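Predicted HD superfamily hydrolase (PDB 2PQ7) is probably a metal-dependent hydrolase of the HD superfamily and holds two iron(III) ions in an all-helical domain. Local coordinates at residues A[47-52]-A[125-130]; A[59-64]-A[103-108]. All coordinates share one frame; numbering follows the deposited sequence.

Contact 1: A[47-52]-A[125-130]; sequences EIASRE and GKILQD
I48, on helix 35-52, presses the branched part of its side chain against I127 of helix 123-133, and the contact can be traced along I48 from its root. Its CB already lies 4.1 Å from I127 CG2. The methyl branch comes closest: I48 CG2 stands 3.8 Å from I127 CG2 and 3.9 Å from I127 CG1, so it rests on two atoms of its partner at once. CG1 is the connecting link. With chi1 at -66° it is anti to the carbonyl carbon, and the extended second torsion (chi2 164°) then carries CD1 past the isoleucine to the next turn, where I48 CD1 is 4.1 Å from D130 CB. The two isoleucine side chains lie alongside and point opposite ways, whereas I48 runs nearly perpendicular to D130. From the other side, the tip of I127 reaches the neighbouring backbone, its CD1 lying 4.3 Å from A49 CA.

The axes of the two segments come within 10.2 Å, their directions 136° apart, so they cross well off antiparallel. All four touching residues are buried, and the contacts are apolar, using only the CB of D130. The carboxylate of D130 is engaged elsewhere: OD1 accepts a hydrogen bond from W191 N and OD2 one from T192 N, two bonds that tie it to the backbone just before helix 193-217. That helix meets both I48 and D130 through A195, while helix 56-65 packs on A49 with L56 and A59, placing the contact between these two neighbours.

Contact 2: A[59-64]-A[103-108]; sequences AIIAAL and AEVSKA
V105 of helix 99-111 packs on I61 and A62 of helix 56-65 inside the HD domain, an all-helical fold whose H...HD...D signature corresponds here to the observed iron ligands H37, H66, D67 and D132. The apolar contacts across the two segments pass through one methyl. V105 CG1 is anti to the backbone N (chi1 171°) and lies over the alanine, 3.9 Å from A62 CA and 4.0 Å from A62 CB. It also approaches the branch methyl of the adjacent residue, V105 CG1 to I61 CG2 being 4.3 Å. The small A62 side chain goes with a short spacing, A62 CA to V105 CA being 5.4 Å. All three residues are buried, and F97 from a nearby loop adds an aromatic neighbour for I61.

Polar interactions lie around this apolar patch and reach outward. E104 OE1 makes a salt bridge with K58 NZ, joining the same two helices, while its OE2 is hydrogen-bonded to T124 OG1 of helix 123-133. T124 also touches A62 and A108, so a third helix borders the contact.

One bond from helix 56-65 reaches the metal centre. It runs from a backbone carbonyl to the side chain of the iron ligand H66 and should help fix the rotation of its imidazole: H66 ND1 is hydrogen-bonded to A63 O.

How the contacts relate
The two contacts share one core, their centres about 11 Å apart, with contact 2 nested in the chain loop that contact 1 closes. Consecutive helices join them on each side. Helices 35-52 and 56-65 meet where A49 CB lies 3.8 Å from A59 CB; helices 99-111 and 123-133 meet where G125 CA lies 3.5 Å from A108 CB. A diagonal contact also exists, L128 CD1 to A63 CA at 3.6 Å. Both lie near the iron site without supplying a ligand: the side chains of D130 (contact 1) and A62 (contact 2) are each about 11 Å from a bound iron. The side chain of D130 is about 7 Å from that of the ligand D132, and that of A62 about 6 Å from that of the ligand H66.

Contact 1: A[47-52]-A[125-130]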
# COMPACT_ATOMS: atom_id res chain seq x y z
N GLU A 47 -8.13 -16.18 -14.92
CA GLU A 47 -9.28 -16.20 -14.00
C GLU A 47 -10.59 -15.94 -14.77
O GLU A 47 -11.59 -16.71 -14.70
CB GLU A 47 -9.12 -15.10 -12.94
CG GLU A 47 -7.80 -15.08 -12.16
N ILE A 48 -10.56 -14.89 -15.57
CA ILE A 48 -11.76 -14.46 -16.27
C ILE A 48 -12.23 -15.56 -17.25
O ILE A 48 -13.41 -15.98 -17.23
CB ILE A 48 -11.53 -13.15 -17.00
CG1 ILE A 48 -11.29 -12.02 -15.98
CG2 ILE A 48 -12.71 -12.83 -17.90
CD1 ILE A 48 -10.69 -10.78 -16.62
N ALA A 49 -11.34 -16.03 -18.13
CA ALA A 49 -11.70 -17.03 -19.13
C ALA A 49 -12.20 -18.34 -18.50
O ALA A 49 -13.18 -18.95 -18.94
CB ALA A 49 -10.53 -17.28 -20.06
N SER A 50 -11.54 -18.77 -17.44
CA SER A 50 -11.99 -19.95 -16.72
C SER A 50 -13.39 -19.77 -16.17
O SER A 50 -14.29 -20.58 -16.39
CB SER A 50 -11.03 -20.24 -15.58
OG SER A 50 -9.83 -20.72 -16.08
N ARG A 51 -13.63 -18.68 -15.47
CA ARG A 51 -14.95 -18.50 -14.86
C ARG A 51 -16.07 -18.18 -15.87
O ARG A 51 -17.22 -18.52 -15.65
CB ARG A 51 -14.89 -17.42 -13.79
CG ARG A 51 -14.07 -17.88 -12.60
CD ARG A 51 -13.94 -16.84 -11.53
NE ARG A 51 -13.06 -17.31 -10.46
N GLU A 52 -15.72 -17.56 -16.98
CA GLU A 52 -16.68 -17.24 -18.04
C GLU A 52 -16.93 -18.41 -18.99
O GLU A 52 -17.77 -18.33 -19.87
CB GLU A 52 -16.14 -16.05 -18.83
CG GLU A 52 -16.08 -14.77 -18.02
CD GLU A 52 -17.41 -14.15 -17.72
OE1 GLU A 52 -18.32 -14.18 -18.56
OE2 GLU A 52 -17.58 -13.53 -16.64
N GLY A 125 -11.16 -10.45 -27.18
CA GLY A 125 -10.80 -9.06 -27.05
C GLY A 125 -11.41 -8.38 -25.82
O GLY A 125 -10.76 -7.58 -25.20
N LYS A 126 -12.62 -8.76 -25.47
CA LYS A 126 -13.29 -8.25 -24.31
C LYS A 126 -12.59 -8.71 -23.04
O LYS A 126 -12.35 -7.92 -22.12
CB LYS A 126 -14.77 -8.63 -24.37
CG LYS A 126 -15.50 -7.78 -25.45
CD LYS A 126 -16.97 -8.18 -25.57
CE LYS A 126 -17.64 -7.57 -26.81
NZ LYS A 126 -18.95 -8.27 -27.16
N ILE A 127 -12.28 -10.00 -22.97
CA ILE A 127 -11.56 -10.55 -21.83
C ILE A 127 -10.20 -9.90 -21.70
O ILE A 127 -9.80 -9.50 -20.58
CB ILE A 127 -11.40 -12.07 -21.96
CG1 ILE A 127 -12.79 -12.71 -21.82
CG2 ILE A 127 -10.40 -12.61 -20.94
CD1 ILE A 127 -12.81 -14.17 -22.10
N LEU A 128 -9.50 -9.70 -22.81
CA LEU A 128 -8.17 -9.10 -22.79
C LEU A 128 -8.24 -7.70 -22.24
O LEU A 128 -7.44 -7.32 -21.40
CB LEU A 128 -7.54 -9.07 -24.19
CG LEU A 128 -6.20 -8.34 -24.27
CD1 LEU A 128 -5.15 -8.95 -23.32
CD2 LEU A 128 -5.70 -8.32 -25.69
N GLN A 129 -9.18 -6.90 -22.78
CA GLN A 129 -9.32 -5.54 -22.31
C GLN A 129 -9.66 -5.49 -20.83
O GLN A 129 -9.04 -4.72 -20.09
CB GLN A 129 -10.31 -4.78 -23.15
CG GLN A 129 -10.29 -3.34 -22.83
CD GLN A 129 -11.00 -2.51 -23.90
OE1 GLN A 129 -12.22 -2.53 -24.01
NE2 GLN A 129 -10.24 -1.78 -24.69
N ASP A 130 -10.55 -6.35 -20.35
CA ASP A 130 -10.84 -6.40 -18.96
C ASP A 130 -9.61 -6.73 -18.13
O ASP A 130 -9.35 -6.11 -17.09
CB ASP A 130 -11.91 -7.45 -18.63
CG ASP A 130 -13.32 -7.04 -19.01
OD1 ASP A 130 -13.57 -5.86 -19.43
OD2 ASP A 130 -14.21 -7.92 -18.84

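Contact 2: A[59-64]-A[103-108]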
# COMPACT_ATOMS: atom_id res chain seq x y z
N ALA A 59 -7.29 -16.49 -24.68
CA ALA A 59 -7.18 -15.45 -23.67
C ALA A 59 -5.77 -15.30 -23.12
O ALA A 59 -5.24 -14.21 -23.04
CB ALA A 59 -8.19 -15.72 -22.59
N ILE A 60 -5.15 -16.43 -22.78
CA ILE A 60 -3.81 -16.44 -22.26
C ILE A 60 -2.77 -15.92 -23.25
O ILE A 60 -1.92 -15.11 -22.90
CB ILE A 60 -3.40 -17.88 -21.86
CG1 ILE A 60 -4.19 -18.28 -20.62
CG2 ILE A 60 -1.91 -18.03 -21.62
CD1 ILE A 60 -3.92 -17.40 -19.37
N ILE A 61 -2.85 -16.46 -24.47
CA ILE A 61 -1.92 -16.08 -25.53
C ILE A 61 -2.09 -14.60 -25.88
O ILE A 61 -1.10 -13.88 -26.00
CB ILE A 61 -1.97 -17.04 -26.71
CG1 ILE A 61 -1.41 -18.43 -26.24
CG2 ILE A 61 -1.17 -16.52 -27.88
CD1 ILE A 61 -1.55 -19.49 -27.27
N ALA A 62 -3.34 -14.16 -25.96
CA ALA A 62 -3.53 -12.76 -26.26
C ALA A 62 -2.96 -11.86 -25.14
O ALA A 62 -2.32 -10.86 -25.39
CB ALA A 62 -4.95 -12.54 -26.38
N ALA A 63 -3.19 -12.23 -23.88
CA ALA A 63 -2.61 -11.50 -22.76
C ALA A 63 -1.09 -11.48 -22.79
O ALA A 63 -0.48 -10.46 -22.54
CB ALA A 63 -3.08 -12.10 -21.46
N LEU A 64 -0.49 -12.63 -23.05
CA LEU A 64 0.99 -12.69 -23.11
C LEU A 64 1.57 -11.80 -24.20
O LEU A 64 2.60 -11.16 -24.03
CB LEU A 64 1.48 -14.13 -23.27
CG LEU A 64 1.70 -14.88 -21.98
CD1 LEU A 64 2.18 -16.25 -22.38
CD2 LEU A 64 2.79 -14.11 -21.16
N ALA A 103 -6.48 -15.21 -36.12
CA ALA A 103 -7.20 -13.97 -36.43
C ALA A 103 -7.85 -13.42 -35.18
O ALA A 103 -7.85 -12.22 -34.96
CB ALA A 103 -8.20 -14.22 -37.50
N GLU A 104 -8.40 -14.26 -34.35
CA GLU A 104 -9.09 -13.77 -33.16
C GLU A 104 -8.09 -13.16 -32.18
O GLU A 104 -8.34 -12.12 -31.57
CB GLU A 104 -9.95 -14.86 -32.46
CG GLU A 104 -10.62 -14.35 -31.18
CD GLU A 104 -11.80 -15.17 -30.70
OE1 GLU A 104 -12.32 -15.97 -31.49
OE2 GLU A 104 -12.23 -14.99 -29.53
N VAL A 105 -7.01 -13.87 -31.93
CA VAL A 105 -5.99 -13.35 -31.03
C VAL A 105 -5.42 -12.03 -31.55
O VAL A 105 -5.24 -11.07 -30.76
CB VAL A 105 -4.84 -14.37 -30.78
CG1 VAL A 105 -3.67 -13.76 -30.02
CG2 VAL A 105 -5.38 -15.57 -30.03
N SER A 106 -5.10 -12.00 -32.84
CA SER A 106 -4.54 -10.80 -33.43
C SER A 106 -5.52 -9.59 -33.32
O SER A 106 -5.08 -8.51 -32.91
CB SER A 106 -4.11 -11.06 -34.87
OG SER A 106 -3.09 -12.06 -34.94
N LYS A 107 -6.81 -9.80 -33.60
CA LYS A 107 -7.81 -8.74 -33.55
C LYS A 107 -7.93 -8.31 -32.10
O LYS A 107 -8.10 -7.10 -31.80
CB LYS A 107 -9.15 -9.28 -34.04
CG LYS A 107 -10.24 -8.19 -34.10
CD LYS A 107 -11.61 -8.74 -34.69
N ALA A 108 -7.87 -9.23 -31.15
CA ALA A 108 -7.97 -8.84 -29.75
C ALA A 108 -6.86 -7.90 -29.36
O ALA A 108 -7.05 -6.92 -28.65
CB ALA A 108 -7.96 -10.08 -28.86